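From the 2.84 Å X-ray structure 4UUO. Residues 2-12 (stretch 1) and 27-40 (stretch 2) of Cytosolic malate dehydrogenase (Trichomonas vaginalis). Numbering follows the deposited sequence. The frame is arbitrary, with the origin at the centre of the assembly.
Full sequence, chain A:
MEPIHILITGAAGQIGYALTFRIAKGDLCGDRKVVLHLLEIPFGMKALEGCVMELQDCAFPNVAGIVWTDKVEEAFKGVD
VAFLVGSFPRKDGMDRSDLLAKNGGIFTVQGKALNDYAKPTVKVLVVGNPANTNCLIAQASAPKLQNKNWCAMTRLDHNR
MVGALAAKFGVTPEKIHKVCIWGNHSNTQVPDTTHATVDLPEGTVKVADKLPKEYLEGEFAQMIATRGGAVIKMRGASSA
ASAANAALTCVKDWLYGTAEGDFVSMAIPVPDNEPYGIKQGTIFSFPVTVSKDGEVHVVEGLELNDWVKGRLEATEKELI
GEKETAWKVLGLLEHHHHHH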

# COMPACT_ATOMS: atom_id res chain seq x y z
N GLU A 2 -15.13 9.25 19.52
CA GLU A 2 -15.09 7.85 19.12
C GLU A 2 -14.11 7.48 17.98
O GLU A 2 -13.79 6.30 17.82
N PRO A 3 -13.65 8.45 17.16
CA PRO A 3 -12.64 7.97 16.20
C PRO A 3 -11.33 7.60 16.90
O PRO A 3 -10.99 8.22 17.92
N ILE A 4 -10.62 6.61 16.38
CA ILE A 4 -9.43 6.12 17.04
C ILE A 4 -8.15 6.83 16.56
O ILE A 4 -7.94 7.03 15.36
N HIS A 5 -7.31 7.20 17.53
CA HIS A 5 -6.09 7.93 17.25
C HIS A 5 -4.90 6.99 17.15
O HIS A 5 -4.50 6.36 18.13
N ILE A 6 -4.36 6.89 15.94
CA ILE A 6 -3.32 5.93 15.62
C ILE A 6 -2.06 6.63 15.16
O ILE A 6 -2.09 7.41 14.20
N LEU A 7 -0.96 6.36 15.84
CA LEU A 7 0.31 7.03 15.56
C LEU A 7 1.26 6.17 14.74
O LEU A 7 1.44 4.98 15.01
N ILE A 8 1.86 6.77 13.73
CA ILE A 8 2.95 6.13 13.02
C ILE A 8 4.17 7.03 13.04
O ILE A 8 4.13 8.16 12.53
N THR A 9 5.25 6.54 13.64
CA THR A 9 6.53 7.23 13.62
C THR A 9 7.27 6.87 12.34
O THR A 9 6.98 5.84 11.74
N GLY A 10 8.21 7.72 11.94
CA GLY A 10 8.93 7.53 10.69
C GLY A 10 7.97 7.41 9.52
O GLY A 10 8.21 6.64 8.59
N ALA A 11 6.89 8.19 9.58
CA ALA A 11 5.74 8.03 8.70
C ALA A 11 6.03 8.26 7.20
O ALA A 11 5.31 7.73 6.35
N ALA A 12 7.05 9.04 6.87
CA ALA A 12 7.32 9.35 5.47
C ALA A 12 8.27 8.33 4.82
O ALA A 12 8.52 8.37 3.61
N ASP A 27 -8.46 -0.57 7.16
CA ASP A 27 -8.06 -1.98 7.19
C ASP A 27 -7.82 -2.49 8.60
O ASP A 27 -7.97 -3.68 8.88
N LEU A 28 -7.44 -1.58 9.50
CA LEU A 28 -7.05 -1.97 10.85
C LEU A 28 -8.23 -1.99 11.82
O LEU A 28 -8.31 -2.87 12.69
N CYS A 29 -9.15 -1.05 11.67
CA CYS A 29 -10.23 -0.88 12.63
C CYS A 29 -11.60 -0.97 11.99
O CYS A 29 -12.59 -0.48 12.54
N GLY A 30 -11.66 -1.60 10.82
CA GLY A 30 -12.92 -1.78 10.11
C GLY A 30 -13.61 -0.47 9.77
O GLY A 30 -13.01 0.43 9.17
N ASP A 31 -14.88 -0.37 10.17
CA ASP A 31 -15.72 0.77 9.83
C ASP A 31 -15.56 1.94 10.81
O ASP A 31 -16.27 2.94 10.71
N ARG A 32 -14.63 1.82 11.75
CA ARG A 32 -14.37 2.89 12.70
C ARG A 32 -13.45 3.95 12.11
O ARG A 32 -12.38 3.63 11.58
N LYS A 33 -13.86 5.21 12.19
CA LYS A 33 -13.07 6.31 11.66
C LYS A 33 -11.76 6.46 12.44
O LYS A 33 -11.71 6.21 13.64
N VAL A 34 -10.70 6.86 11.74
CA VAL A 34 -9.41 7.00 12.39
C VAL A 34 -8.89 8.43 12.31
O VAL A 34 -9.12 9.15 11.34
N VAL A 35 -8.19 8.84 13.37
CA VAL A 35 -7.43 10.07 13.34
C VAL A 35 -5.96 9.69 13.27
O VAL A 35 -5.35 9.31 14.28
N LEU A 36 -5.40 9.77 12.07
CA LEU A 36 -4.05 9.29 11.83
C LEU A 36 -3.01 10.27 12.38
O LEU A 36 -2.98 11.44 12.01
N HIS A 37 -2.16 9.78 13.27
CA HIS A 37 -1.03 10.56 13.77
C HIS A 37 0.24 10.19 13.01
O HIS A 37 0.59 9.02 12.90
N LEU A 38 0.93 11.21 12.49
CA LEU A 38 2.13 10.99 11.69
C LEU A 38 3.33 11.77 12.23
O LEU A 38 3.31 13.00 12.31
N LEU A 39 4.38 11.05 12.61
CA LEU A 39 5.59 11.67 13.14
C LEU A 39 6.78 11.49 12.19
O LEU A 39 6.96 10.42 11.60
N GLU A 40 7.58 12.54 12.04
CA GLU A 40 8.80 12.47 11.25
C GLU A 40 9.85 13.36 11.89
O GLU A 40 9.52 14.32 12.57

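Two parallel strands, one from each stretch, lie side by side in a backbone ladder, and their side chains alternate between two faces: I4, I6 and I8 share one with V34, L36 and L38, while H5 and L7 share the other with V35 and H37. Stretch 2 begins contributing before its strand. L28 (chi1 t, chi2 p) and C29 (chi1 m) both point toward stretch 1 and converge on I6, whose CD1 lies 3.9 Å from L28 CD2 and 3.7 Å from C29 SG. G30 and D31 stay out of reach within the tight type II' turn from C29 to R32, where the positive phi of G30 favours glycine.

R32 leaves the turn fully extended, t at chi1 through chi3, which carries its guanidinium back to stretch 1. R32 NE and R32 NH2 both donate to E2 O, at 2.7 and 2.9 Å, while CB of I4 packs over one face of the group, so one side chain serves a polar and an apolar neighbour at once. The end of K33 leads away, and its amine bonds elsewhere in the structure.

V34 (m) sets CG1 3.6 Å from I4 CG2, with I4 t at both chi angles. On the opposite face V35 (t) lays CB over the H5 ring, 3.6 Å from its centroid, and CG2 3.9 Å from P3 CB. L36 (t, p) turns CD1 to I6 CB and I8 CD1, 4.3 Å from each. H37 and H5, both m at chi1, meet rim to rim: H5 ND1 and H37 NE2 are hydrogen-bonded at 3.1 Å.

L38 (m, t) reaches A11 CB with CD2 at 3.8 Å, and L39 (t, p) brings CB to 4.2 Å from L7 CD1. Finally E40, with chi1 at -100° between wells and chi2 m, brings its end nearer, and E40 OE2 accepts from A12 N at 3.0 Å, a carboxylate fastening the loop beyond the strand.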

# COMPACT_ATOMS: atom_id res chain seq x y z
CB GLU A 2 -16.49 7.38 18.74
CG GLU A 2 -16.93 7.79 17.34
CD GLU A 2 -18.25 7.17 16.95
OE1 GLU A 2 -18.85 6.47 17.80
OE2 GLU A 2 -18.70 7.38 15.80
CB PRO A 3 -12.44 9.16 15.26
CG PRO A 3 -12.88 10.34 16.05
CD PRO A 3 -14.02 9.85 16.88
CB ILE A 4 -9.28 4.59 16.86
CG1 ILE A 4 -7.96 4.10 17.49
CG2 ILE A 4 -9.39 4.19 15.40
CD1 ILE A 4 -7.74 2.62 17.39
CB HIS A 5 -5.86 9.00 18.32
CG HIS A 5 -6.88 10.09 18.28
ND1 HIS A 5 -6.61 11.35 17.78
CD2 HIS A 5 -8.19 10.11 18.63
CE1 HIS A 5 -7.69 12.10 17.85
NE2 HIS A 5 -8.67 11.37 18.36
CB ILE A 6 -3.81 4.94 14.54
CG1 ILE A 6 -5.02 4.15 15.06
CG2 ILE A 6 -2.67 4.02 14.11
CD1 ILE A 6 -5.76 3.38 14.00
CB LEU A 7 1.00 7.43 16.87
CG LEU A 7 2.45 7.89 16.74
CD1 LEU A 7 2.54 9.30 16.18
CD2 LEU A 7 3.17 7.78 18.07
CB ILE A 8 2.59 5.79 11.57
CG1 ILE A 8 1.32 4.94 11.52
CG2 ILE A 8 3.75 5.07 10.91
CD1 ILE A 8 0.71 4.85 10.14
CB THR A 9 7.38 6.87 14.84
OG1 THR A 9 7.77 5.50 14.76
CG2 THR A 9 6.60 7.09 16.12
CB ALA A 11 4.61 8.96 9.15
CB ALA A 12 7.88 10.76 5.33
CB ASP A 27 -6.81 -2.19 6.34
CG ASP A 27 -7.09 -2.14 4.85
OD1 ASP A 27 -8.20 -1.72 4.46
OD2 ASP A 27 -6.19 -2.52 4.06
CB LEU A 28 -5.96 -1.03 11.37
CG LEU A 28 -5.49 -1.22 12.81
CD1 LEU A 28 -4.99 -2.64 13.05
CD2 LEU A 28 -4.42 -0.20 13.14
CB CYS A 29 -10.10 0.47 13.36
SG CYS A 29 -8.45 0.79 14.05
CB ASP A 31 -17.19 0.35 9.79
CG ASP A 31 -17.45 -0.75 8.78
OD1 ASP A 31 -17.56 -0.45 7.57
OD2 ASP A 31 -17.56 -1.92 9.20
CB ARG A 32 -13.77 2.34 13.99
CG ARG A 32 -13.56 3.40 15.05
CD ARG A 32 -13.00 2.81 16.32
NE ARG A 32 -12.77 3.83 17.35
CZ ARG A 32 -12.20 3.59 18.53
NH1 ARG A 32 -11.79 2.36 18.83
NH2 ARG A 32 -12.03 4.57 19.40
CB LYS A 33 -13.86 7.62 11.71
CG LYS A 33 -14.54 7.98 10.40
CD LYS A 33 -15.67 7.02 10.07
CE LYS A 33 -16.23 7.29 8.67
NZ LYS A 33 -16.77 8.67 8.52
CB VAL A 34 -8.35 6.04 11.78
CG1 VAL A 34 -8.82 4.59 11.88
CG2 VAL A 34 -8.03 6.40 10.34
CB VAL A 35 -7.70 10.96 14.57
CG1 VAL A 35 -6.89 12.24 14.49
CG2 VAL A 35 -9.19 11.27 14.68
CB LEU A 36 -3.85 9.06 10.33
CG LEU A 36 -2.82 8.00 9.95
CD1 LEU A 36 -3.09 6.71 10.70
CD2 LEU A 36 -2.85 7.76 8.45
CB HIS A 37 -0.83 10.34 15.27
CG HIS A 37 -1.85 11.03 16.14
ND1 HIS A 37 -1.51 11.99 17.05
CD2 HIS A 37 -3.19 10.88 16.22
CE1 HIS A 37 -2.60 12.42 17.67
NE2 HIS A 37 -3.63 11.76 17.18
CB LEU A 38 1.87 11.38 10.23
CG LEU A 38 0.71 10.67 9.53
CD1 LEU A 38 0.62 11.09 8.07
CD2 LEU A 38 0.86 9.16 9.63
CB LEU A 39 5.92 11.12 14.52
CG LEU A 39 7.17 11.67 15.22
CD1 LEU A 39 6.99 13.13 15.60
CD2 LEU A 39 7.53 10.83 16.44
CB GLU A 40 8.57 12.89 9.80
CG GLU A 40 8.41 11.75 8.81
CD GLU A 40 9.66 10.88 8.71
OE1 GLU A 40 10.77 11.38 8.95
OE2 GLU A 40 9.52 9.68 8.38